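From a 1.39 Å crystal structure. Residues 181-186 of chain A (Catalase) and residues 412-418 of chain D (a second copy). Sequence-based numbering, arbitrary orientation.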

# COMPACT_ATOMS: atom_id res chain seq x y z
N THR A 181 12.42 -32.06 -14.36
CA THR A 181 12.53 -33.00 -15.48
C THR A 181 11.84 -32.52 -16.75
O THR A 181 12.21 -32.93 -17.85
N ARG A 182 10.83 -31.66 -16.61
CA ARG A 182 10.17 -31.10 -17.79
C ARG A 182 10.89 -29.85 -18.29
O ARG A 182 10.61 -29.37 -19.39
N ALA A 183 11.83 -29.34 -17.50
CA ALA A 183 12.69 -28.23 -17.90
C ALA A 183 14.14 -28.69 -17.78
O ALA A 183 14.86 -28.26 -16.88
N PRO A 184 14.57 -29.57 -18.69
CA PRO A 184 15.87 -30.24 -18.56
C PRO A 184 17.06 -29.29 -18.63
O PRO A 184 18.16 -29.70 -18.27
N GLU A 185 16.86 -28.05 -19.07
CA GLU A 185 17.91 -27.04 -18.97
C GLU A 185 18.39 -26.87 -17.52
O GLU A 185 19.50 -26.35 -17.28
N SER A 186 17.57 -27.31 -16.57
CA SER A 186 17.89 -27.27 -15.14
C SER A 186 19.00 -28.23 -14.70
O SER A 186 19.50 -28.12 -13.58
N GLY D 412 2.93 -28.05 -24.15
CA GLY D 412 2.21 -28.37 -22.93
C GLY D 412 2.87 -29.43 -22.07
O GLY D 412 2.35 -29.78 -21.01
N THR D 413 4.02 -29.95 -22.51
CA THR D 413 4.68 -31.01 -21.75
C THR D 413 6.10 -30.68 -21.31
O THR D 413 6.59 -31.23 -20.31
N ASP D 414 6.78 -29.79 -22.03
CA ASP D 414 8.15 -29.44 -21.65
C ASP D 414 8.45 -27.96 -21.82
O ASP D 414 7.59 -27.18 -22.22
N SER D 415 9.70 -27.60 -21.54
CA SER D 415 10.15 -26.21 -21.50
C SER D 415 10.61 -25.64 -22.84
O SER D 415 11.14 -24.53 -22.86
N SER D 416 10.42 -26.37 -23.94
CA SER D 416 10.87 -25.91 -25.27
C SER D 416 12.39 -25.74 -25.33
O SER D 416 12.89 -24.77 -25.92
N SER D 417 13.13 -26.66 -24.70
CA SER D 417 14.58 -26.67 -24.83
C SER D 417 14.93 -27.42 -26.14
O SER D 417 14.11 -27.47 -27.05
N ASN D 418 16.14 -27.97 -26.23
CA ASN D 418 16.57 -28.66 -27.46
C ASN D 418 16.52 -27.72 -28.66
O ASN D 418 16.20 -28.14 -29.78

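Two segments from separate copies of catalase run in nearly the same direction, 9° apart, and bury 310 Å² between them; the contact is mostly polar, and Ser D415 sits at its centre. Thr A181, in the p rotamer, stays out of reach, so the contact begins at Arg A182. Its CA-to-CB bond points sideways, but an extended chain (chi1 m, then t and t) carries the guanidinium to chain D, where NH1 donates to the backbone O of Thr D413 at 2.9 Å, an acceptor lying at the edge of the group and near its plane. NH1 also rests 3.7 Å from CB of Thr D413, whose side chain is p. The backbone takes part too: O of Arg A182 accepts a weak bond from N of Ser D415 at 2.9 Å, its angle bent to 125°.

Ala A183, the first residue to leave the helical conformation, offers only a methyl, and its CB packs 3.8 Å from CB of Ser D415. Pro A184 follows with ring carbons: CD lies 3.6 Å from OG of Ser D415, and CG reaches 4.4 Å from CB of Ser D417, a t rotamer pointing toward chain A.

Glu A185 points toward chain D. With chi1 p and chi2 between wells at -98°, its carboxylate comes back to Ser D415, which also points in with chi1 p and donates from OG to OE1 of Glu A185 at a short 2.6 Å. The other carboxylate oxygen is used as well: a water donates to OE2 of Glu A185 and to O of Ser D415, both at 2.7 Å, bridging the chains beside the direct bond. Ser A186 makes no contact across. On chain D, the end of Asp D414 leads away from chain A, and its OD1 accepts from N of Ser D416 at 3.0 Å, bracing the loop that presents Ser D415.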

# COMPACT_ATOMS: atom_id res chain seq x y z
CB THR A 181 12.00 -34.42 -15.13
OG1 THR A 181 10.60 -34.36 -14.85
CG2 THR A 181 12.75 -35.00 -13.95
CB ARG A 182 8.69 -30.84 -17.51
CG ARG A 182 7.89 -32.13 -17.31
CD ARG A 182 6.41 -31.89 -17.01
NE ARG A 182 5.76 -33.18 -16.80
CZ ARG A 182 5.32 -33.95 -17.79
NH1 ARG A 182 5.45 -33.55 -19.06
NH2 ARG A 182 4.78 -35.13 -17.53
CB ALA A 183 12.44 -27.00 -17.01
CB PRO A 184 15.89 -31.22 -19.74
CG PRO A 184 14.91 -30.65 -20.73
CD PRO A 184 13.83 -30.04 -19.88
CB GLU A 185 17.46 -25.70 -19.55
CG GLU A 185 16.27 -25.04 -18.83
CD GLU A 185 14.95 -25.30 -19.52
OE1 GLU A 185 14.68 -26.47 -19.87
OE2 GLU A 185 14.19 -24.33 -19.74
CB SER A 186 16.63 -27.58 -14.32
OG SER A 186 16.21 -28.93 -14.50
CB THR D 413 4.70 -32.36 -22.51
OG1 THR D 413 5.41 -32.21 -23.75
CG2 THR D 413 3.28 -32.85 -22.79
CB ASP D 414 9.18 -30.33 -22.38
CG ASP D 414 9.17 -30.12 -23.89
OD1 ASP D 414 9.03 -28.97 -24.36
OD2 ASP D 414 9.33 -31.12 -24.63
CB SER D 415 11.32 -26.11 -20.52
OG SER D 415 12.38 -26.92 -20.99
CB SER D 416 10.18 -24.61 -25.70
OG SER D 416 8.77 -24.73 -25.69
CB SER D 417 15.22 -27.30 -23.59
OG SER D 417 16.63 -27.20 -23.63
CB ASN D 418 15.72 -29.91 -27.72
CG ASN D 418 15.58 -30.78 -26.49
OD1 ASN D 418 16.56 -31.19 -25.90
ND2 ASN D 418 14.34 -31.04 -26.09
O HOH W 1 13.78 -23.95 -22.43